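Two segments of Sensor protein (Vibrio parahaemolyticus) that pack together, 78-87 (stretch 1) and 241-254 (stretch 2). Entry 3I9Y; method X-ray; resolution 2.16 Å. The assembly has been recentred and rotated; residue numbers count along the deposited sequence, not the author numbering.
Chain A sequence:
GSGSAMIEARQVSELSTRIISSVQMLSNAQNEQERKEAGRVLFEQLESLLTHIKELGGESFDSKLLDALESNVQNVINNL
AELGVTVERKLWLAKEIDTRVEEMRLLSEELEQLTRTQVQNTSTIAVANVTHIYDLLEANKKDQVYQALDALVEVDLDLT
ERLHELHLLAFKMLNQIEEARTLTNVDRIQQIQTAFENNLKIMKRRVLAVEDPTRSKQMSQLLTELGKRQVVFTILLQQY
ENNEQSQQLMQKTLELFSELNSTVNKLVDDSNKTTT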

ATOM      1  N   ASN A  78      -0.435  19.759  -4.865  1.00 17.76           N
ATOM      2  CA  ASN A  78      -0.942  19.019  -3.686  1.00 19.04           C
ATOM      3  C   ASN A  78      -1.214  17.544  -3.977  1.00 19.82           C
ATOM      4  O   ASN A  78      -1.050  16.748  -3.086  1.00 20.14           O
ATOM      5  N   ASN A  79      -1.668  17.216  -5.186  1.00 17.69           N
ATOM      6  CA  ASN A  79      -1.988  15.869  -5.574  1.00 18.81           C
ATOM      7  C   ASN A  79      -0.670  15.069  -5.650  1.00 18.50           C
ATOM      8  O   ASN A  79      -0.600  13.978  -5.078  1.00 17.26           O
ATOM      9  N   LEU A  80       0.367  15.625  -6.221  1.00 18.32           N
ATOM     10  CA  LEU A  80       1.610  14.956  -6.286  1.00 19.27           C
ATOM     11  C   LEU A  80       2.277  14.833  -4.867  1.00 21.47           C
ATOM     12  O   LEU A  80       2.940  13.754  -4.629  1.00 20.95           O
ATOM     13  N   ALA A  81       2.115  15.802  -3.946  1.00 18.27           N
ATOM     14  CA  ALA A  81       2.828  15.703  -2.670  1.00 19.11           C
ATOM     15  C   ALA A  81       1.993  14.613  -1.971  1.00 18.96           C
ATOM     16  O   ALA A  81       2.615  13.869  -1.319  1.00 21.01           O
ATOM     17  N   GLU A  82       0.671  14.533  -2.102  1.00 18.01           N
ATOM     18  CA  GLU A  82      -0.021  13.556  -1.359  1.00 20.28           C
ATOM     19  C   GLU A  82       0.318  12.075  -1.829  1.00 21.51           C
ATOM     20  O   GLU A  82       0.486  11.174  -0.982  1.00 21.70           O
ATOM     21  N   LEU A  83       0.459  11.873  -3.123  1.00 21.14           N
ATOM     22  CA  LEU A  83       0.791  10.588  -3.677  1.00 21.19           C
ATOM     23  C   LEU A  83       2.216  10.319  -3.138  1.00 20.31           C
ATOM     24  O   LEU A  83       2.555   9.227  -2.855  1.00 19.98           O
ATOM     25  N   GLY A  84       3.137  11.246  -3.064  1.00 17.19           N
ATOM     26  CA  GLY A  84       4.438  10.848  -2.482  1.00 17.19           C
ATOM     27  C   GLY A  84       4.340  10.229  -1.054  1.00 17.95           C
ATOM     28  O   GLY A  84       5.055   9.232  -0.754  1.00 18.90           O
ATOM     29  N   VAL A  85       3.519  10.769  -0.185  1.00 16.87           N
ATOM     30  CA  VAL A  85       3.387  10.302   1.220  1.00 18.34           C
ATOM     31  C   VAL A  85       2.743   8.867   1.165  1.00 18.56           C
ATOM     32  O   VAL A  85       3.223   7.937   1.854  1.00 14.92           O
ATOM     33  N   THR A  86       1.694   8.726   0.317  1.00 16.86           N
ATOM     34  CA  THR A  86       0.996   7.458   0.086  1.00 19.63           C
ATOM     35  C   THR A  86       1.880   6.330  -0.397  1.00 18.41           C
ATOM     36  O   THR A  86       1.761   5.173   0.065  1.00 19.16           O
ATOM     37  N   VAL A  87       2.739   6.616  -1.367  1.00 16.74           N
ATOM     38  CA  VAL A  87       3.592   5.592  -1.936  1.00 16.16           C
ATOM     39  C   VAL A  87       4.666   5.210  -0.897  1.00 17.98           C
ATOM     40  O   VAL A  87       5.052   4.018  -0.728  1.00 18.60           O
ATOM     41  N   GLU A 241      -6.872   0.206   2.565  1.00 21.04           N
ATOM     42  CA  GLU A 241      -7.330   1.605   2.534  1.00 24.91           C
ATOM     43  C   GLU A 241      -6.253   2.507   1.873  1.00 24.22           C
ATOM     44  O   GLU A 241      -6.613   3.328   1.060  1.00 25.55           O
ATOM     45  N   ASN A 242      -4.962   2.241   2.110  1.00 23.39           N
ATOM     46  CA  ASN A 242      -3.916   3.108   1.553  1.00 21.74           C
ATOM     47  C   ASN A 242      -3.857   2.801   0.070  1.00 22.42           C
ATOM     48  O   ASN A 242      -3.671   3.743  -0.777  1.00 19.94           O
ATOM     49  N   ASN A 243      -3.988   1.549  -0.322  1.00 20.40           N
ATOM     50  CA  ASN A 243      -3.959   1.272  -1.807  1.00 21.72           C
ATOM     51  C   ASN A 243      -5.159   1.932  -2.489  1.00 21.86           C
ATOM     52  O   ASN A 243      -5.040   2.484  -3.638  1.00 21.38           O
ATOM     53  N   GLU A 244      -6.285   1.932  -1.796  1.00 21.28           N
ATOM     54  CA  GLU A 244      -7.436   2.454  -2.461  1.00 24.47           C
ATOM     55  C   GLU A 244      -7.283   4.089  -2.632  1.00 24.08           C
ATOM     56  O   GLU A 244      -7.616   4.716  -3.662  1.00 22.35           O
ATOM     57  N   GLN A 245      -6.806   4.695  -1.590  1.00 22.45           N
ATOM     58  CA  GLN A 245      -6.586   6.106  -1.565  1.00 24.67           C
ATOM     59  C   GLN A 245      -5.491   6.387  -2.683  1.00 24.35           C
ATOM     60  O   GLN A 245      -5.562   7.316  -3.559  1.00 24.27           O
ATOM     61  N   SER A 246      -4.525   5.523  -2.817  1.00 22.96           N
ATOM     62  CA  SER A 246      -3.561   5.840  -3.833  1.00 24.31           C
ATOM     63  C   SER A 246      -4.127   5.690  -5.298  1.00 23.56           C
ATOM     64  O   SER A 246      -3.805   6.503  -6.238  1.00 21.93           O
ATOM     65  N   GLN A 247      -5.049   4.729  -5.481  1.00 22.25           N
ATOM     66  CA  GLN A 247      -5.610   4.608  -6.815  1.00 24.61           C
ATOM     67  C   GLN A 247      -6.521   5.823  -7.145  1.00 22.43           C
ATOM     68  O   GLN A 247      -6.484   6.333  -8.265  1.00 21.47           O
ATOM     69  N   GLN A 248      -7.308   6.256  -6.182  1.00 19.73           N
ATOM     70  CA  GLN A 248      -8.151   7.418  -6.386  1.00 22.83           C
ATOM     71  C   GLN A 248      -7.308   8.659  -6.683  1.00 23.28           C
ATOM     72  O   GLN A 248      -7.677   9.486  -7.603  1.00 22.75           O
ATOM     73  N   LEU A 249      -6.127   8.747  -6.020  1.00 21.17           N
ATOM     74  CA  LEU A 249      -5.262   9.885  -6.195  1.00 22.24           C
ATOM     75  C   LEU A 249      -4.666   9.887  -7.649  1.00 22.66           C
ATOM     76  O   LEU A 249      -4.617  10.971  -8.255  1.00 20.75           O
ATOM     77  N   MET A 250      -4.298   8.691  -8.194  1.00 21.61           N
ATOM     78  CA  MET A 250      -3.728   8.660  -9.513  1.00 23.22           C
ATOM     79  C   MET A 250      -4.794   9.027 -10.581  1.00 22.25           C
ATOM     80  O   MET A 250      -4.432   9.637 -11.562  1.00 23.47           O
ATOM     81  N   GLN A 251      -5.982   8.662 -10.381  1.00 22.31           N
ATOM     82  CA  GLN A 251      -7.073   8.987 -11.287  1.00 26.74           C
ATOM     83  C   GLN A 251      -7.202  10.545 -11.273  1.00 27.00           C
ATOM     84  O   GLN A 251      -7.271  11.189 -12.327  1.00 26.41           O
ATOM     85  N   LYS A 252      -7.135  11.136 -10.092  1.00 26.12           N
ATOM     86  CA  LYS A 252      -7.253  12.581  -9.928  1.00 25.84           C
ATOM     87  C   LYS A 252      -6.046  13.233 -10.610  1.00 24.35           C
ATOM     88  O   LYS A 252      -6.172  14.239 -11.242  1.00 24.18           O
ATOM     89  N   THR A 253      -4.890  12.640 -10.613  1.00 21.83           N
ATOM     90  CA  THR A 253      -3.763  13.242 -11.308  1.00 22.13           C
ATOM     91  C   THR A 253      -4.089  13.421 -12.827  1.00 23.99           C
ATOM     92  O   THR A 253      -3.669  14.477 -13.429  1.00 22.39           O
ATOM     93  N   LEU A 254      -4.715  12.420 -13.444  1.00 23.63           N
ATOM     94  CA  LEU A 254      -4.994  12.508 -14.941  1.00 24.50           C
ATOM     95  C   LEU A 254      -6.021  13.643 -15.086  1.00 24.68           C
ATOM     96  O   LEU A 254      -5.850  14.434 -15.985  1.00 24.26           O
TER

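Two helices from distant parts of the chain run nearly antiparallel, their directions 153° apart and their axes 9.9 Å apart at closest approach. Asn79, Glu82 and Thr86 point toward stretch 2, with Leu83 joining them from a sideways start.

Asn78 takes no part. Asn79, buried and in a t rotamer, works as a polar clasp. Its ND2 donates a hydrogen bond to the backbone O of Leu249 (3.1 Å), nearly straight at 165°. Its OD1 lies 2.8 Å from OG1 of Thr253, an m rotamer, but that hydroxyl is also 3.1 Å from Leu249 O, so the proton could serve either acceptor. The amide of Asn79 thus faces a backbone carbonyl and a side-chain hydroxyl from residues one helical turn apart.

Leu80 (m, t) starts away from the partner helix, yet its end turns back and CD2 comes within 4.4 Å of Thr253 CG2, a marginal contact. Ala81 stays out of reach.

Glu82, extended with chi1 and chi2 both t, reaches across at the exposed border. Its OE2 accepts a hydrogen bond from NE2 of Gln245 (3.1 Å), while its CD lies 3.6 Å from Leu249 CD1. The carboxylate group thus lies against a leucine methyl and also accepts a hydrogen bond from an amide.

Leu83 (t, p) swings its end inward. Its CD1 meets CB of Leu249 at 3.9 Å and CG of Met250 at 3.8 Å, giving the contact its apolar patch. The matching knob is Leu249, which sits in a hole formed by Asn79, Glu82, Leu83 and Thr86; its chi1 of -111° and chi2 of 11° both fall between the usual wells. The hole is of mixed character, two of its walls being polar residues whose amide and carboxylate are engaged by stretch 2.

Gly84 and Val85 make no contact. Thr86 (m) closes the row: its CA is 6.2 Å from that of Ser246, against 6.6 Å between the CA atoms of Asn79 and Thr253. Small residues on both helices accompany this near approach. Thr86 OG1 makes a weak hydrogen bond back to O of Glu82 (3.3 Å) and lies 4.0 Å from CD2 of Leu249. Asn242 points toward this end of stretch 1 in a t rotamer. Val87 faces away.

The rule here is a leucine knob framed by a buried asparagine clasp, a glutamate-glutamine hydrogen bond at the exposed border, and small residues.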

ATOM      1  CB  ASN A  78      -2.224  19.647  -3.185  1.00 18.21           C
ATOM      2  CG  ASN A  78      -1.897  21.103  -2.573  1.00 22.12           C
ATOM      3  OD1 ASN A  78      -0.800  21.325  -2.059  1.00 21.78           O
ATOM      4  ND2 ASN A  78      -2.843  22.054  -2.709  1.00 22.76           N
ATOM      5  CB  ASN A  79      -2.637  15.862  -6.931  1.00 18.77           C
ATOM      6  CG  ASN A  79      -2.709  14.474  -7.507  1.00 19.60           C
ATOM      7  OD1 ASN A  79      -1.854  14.061  -8.277  1.00 18.20           O
ATOM      8  ND2 ASN A  79      -3.750  13.740  -7.101  1.00 15.77           N
ATOM      9  CB  LEU A  80       2.681  15.566  -7.235  1.00 17.76           C
ATOM     10  CG  LEU A  80       2.122  15.601  -8.729  1.00 19.82           C
ATOM     11  CD1 LEU A  80       3.121  16.493  -9.672  1.00 17.43           C
ATOM     12  CD2 LEU A  80       2.207  14.287  -9.437  1.00 16.80           C
ATOM     13  CB  ALA A  81       2.579  16.994  -1.693  1.00 17.03           C
ATOM     14  CB  GLU A  82      -1.509  13.781  -1.405  1.00 20.24           C
ATOM     15  CG  GLU A  82      -2.248  12.793  -0.640  1.00 25.78           C
ATOM     16  CD  GLU A  82      -3.731  13.189  -0.473  1.00 29.57           C
ATOM     17  OE1 GLU A  82      -4.134  14.362  -0.793  1.00 31.86           O
ATOM     18  OE2 GLU A  82      -4.493  12.325   0.024  1.00 32.16           O
ATOM     19  CB  LEU A  83       0.920  10.759  -5.205  1.00 23.22           C
ATOM     20  CG  LEU A  83       0.886   9.461  -5.951  1.00 29.28           C
ATOM     21  CD1 LEU A  83      -0.537   8.878  -5.807  1.00 29.39           C
ATOM     22  CD2 LEU A  83       1.267   9.648  -7.535  1.00 33.35           C
ATOM     23  CB  VAL A  85       2.439  11.226   1.931  1.00 19.45           C
ATOM     24  CG1 VAL A  85       1.853  10.608   3.308  1.00 18.69           C
ATOM     25  CG2 VAL A  85       3.219  12.615   2.134  1.00 16.76           C
ATOM     26  CB  THR A  86      -0.196   7.838  -0.964  1.00 21.54           C
ATOM     27  OG1 THR A  86      -1.173   8.457  -0.120  1.00 26.97           O
ATOM     28  CG2 THR A  86      -0.716   6.826  -1.622  1.00 27.05           C
ATOM     29  CB  VAL A  87       4.193   5.997  -3.291  1.00 15.04           C
ATOM     30  CG1 VAL A  87       5.285   4.923  -3.707  1.00 14.53           C
ATOM     31  CG2 VAL A  87       3.017   6.114  -4.455  1.00 13.94           C
ATOM     32  CB  GLU A 241      -7.590   2.229   3.923  1.00 26.41           C
ATOM     33  CG  GLU A 241      -8.313   1.314   4.734  1.00 34.12           C
ATOM     34  CD  GLU A 241      -8.445   1.690   6.372  1.00 38.03           C
ATOM     35  OE1 GLU A 241      -7.501   1.758   7.238  1.00 38.68           O
ATOM     36  OE2 GLU A 241      -9.608   1.882   6.779  1.00 41.15           O
ATOM     37  CB  ASN A 242      -2.559   2.867   2.192  1.00 18.35           C
ATOM     38  CG  ASN A 242      -1.487   3.877   1.705  1.00 21.14           C
ATOM     39  OD1 ASN A 242      -0.499   3.515   1.084  1.00 21.20           O
ATOM     40  ND2 ASN A 242      -1.678   5.121   1.977  1.00 16.71           N
ATOM     41  CB  ASN A 243      -4.069  -0.184  -2.171  1.00 21.35           C
ATOM     42  CG  ASN A 243      -2.715  -0.914  -1.827  1.00 25.91           C
ATOM     43  OD1 ASN A 243      -1.658  -0.208  -1.614  1.00 25.43           O
ATOM     44  ND2 ASN A 243      -2.709  -2.294  -1.770  1.00 25.27           N
ATOM     45  CB  GLU A 244      -8.572   2.129  -1.559  1.00 27.84           C
ATOM     46  CG  GLU A 244      -9.652   2.919  -1.769  1.00 38.90           C
ATOM     47  CD  GLU A 244     -10.843   2.008  -1.763  1.00 46.88           C
ATOM     48  OE1 GLU A 244     -11.789   2.201  -0.888  1.00 51.16           O
ATOM     49  OE2 GLU A 244     -10.800   1.072  -2.665  1.00 49.53           O
ATOM     50  CB  GLN A 245      -6.070   6.484  -0.159  1.00 27.00           C
ATOM     51  CG  GLN A 245      -5.601   7.852  -0.351  1.00 35.61           C
ATOM     52  CD  GLN A 245      -6.957   8.809  -0.261  1.00 39.53           C
ATOM     53  OE1 GLN A 245      -8.208   8.236  -0.148  1.00 42.80           O
ATOM     54  NE2 GLN A 245      -6.720  10.188  -0.272  1.00 40.70           N
ATOM     55  CB  SER A 246      -2.243   5.134  -3.446  1.00 27.43           C
ATOM     56  OG  SER A 246      -1.741   4.572  -4.576  1.00 33.58           O
ATOM     57  CB  GLN A 247      -6.469   3.313  -6.938  1.00 26.99           C
ATOM     58  CG  GLN A 247      -6.929   3.192  -8.401  1.00 36.56           C
ATOM     59  CD  GLN A 247      -5.722   3.515  -9.630  1.00 42.59           C
ATOM     60  OE1 GLN A 247      -4.614   2.755  -9.748  1.00 44.47           O
ATOM     61  NE2 GLN A 247      -5.953   4.693 -10.473  1.00 39.26           N
ATOM     62  CB  GLN A 248      -8.902   7.725  -5.164  1.00 23.99           C
ATOM     63  CG  GLN A 248      -9.991   6.751  -5.211  1.00 32.83           C
ATOM     64  CD  GLN A 248     -10.727   6.649  -3.792  1.00 38.52           C
ATOM     65  OE1 GLN A 248     -10.537   7.566  -2.913  1.00 41.84           O
ATOM     66  NE2 GLN A 248     -11.536   5.557  -3.575  1.00 38.56           N
ATOM     67  CB  LEU A 249      -4.192   9.914  -5.164  1.00 22.25           C
ATOM     68  CG  LEU A 249      -3.973  10.888  -3.994  1.00 25.75           C
ATOM     69  CD1 LEU A 249      -5.020  11.914  -3.533  1.00 24.47           C
ATOM     70  CD2 LEU A 249      -3.519  10.062  -2.870  1.00 23.26           C
ATOM     71  CB  MET A 250      -3.068   7.328  -9.877  1.00 22.08           C
ATOM     72  CG  MET A 250      -1.782   7.320  -9.013  1.00 29.58           C
ATOM     73  SD  MET A 250      -1.095   5.715  -9.088  1.00 35.94           S
ATOM     74  CE  MET A 250      -0.451   5.538 -10.668  1.00 34.27           C
ATOM     75  CB  GLN A 251      -8.399   8.366 -10.750  1.00 29.49           C
ATOM     76  CG  GLN A 251      -9.645   8.791 -11.577  1.00 36.39           C
ATOM     77  CD  GLN A 251      -9.349   8.483 -13.123  1.00 39.86           C
ATOM     78  OE1 GLN A 251      -8.781   7.339 -13.456  1.00 40.86           O
ATOM     79  NE2 GLN A 251      -9.710   9.500 -14.080  1.00 40.35           N
ATOM     80  CB  LYS A 252      -7.362  12.895  -8.472  1.00 29.05           C
ATOM     81  CG  LYS A 252      -8.011  14.121  -8.173  1.00 38.73           C
ATOM     82  CD  LYS A 252      -9.598  13.898  -8.067  1.00 44.30           C
ATOM     83  CE  LYS A 252     -10.412  15.334  -8.053  1.00 48.00           C
ATOM     84  NZ  LYS A 252     -11.368  15.655  -6.724  1.00 50.41           N
ATOM     85  CB  THR A 253      -2.526  12.318 -11.351  1.00 22.25           C
ATOM     86  OG1 THR A 253      -2.214  11.883  -9.997  1.00 23.41           O
ATOM     87  CG2 THR A 253      -1.289  13.078 -11.885  1.00 19.37           C
ATOM     88  CB  LEU A 254      -5.772  11.265 -15.523  1.00 25.48           C
ATOM     89  CG  LEU A 254      -5.017  10.015 -15.172  1.00 28.06           C
ATOM     90  CD1 LEU A 254      -5.835   8.612 -15.570  1.00 30.60           C
ATOM     91  CD2 LEU A 254      -3.642  10.145 -15.857  1.00 27.73           C
TER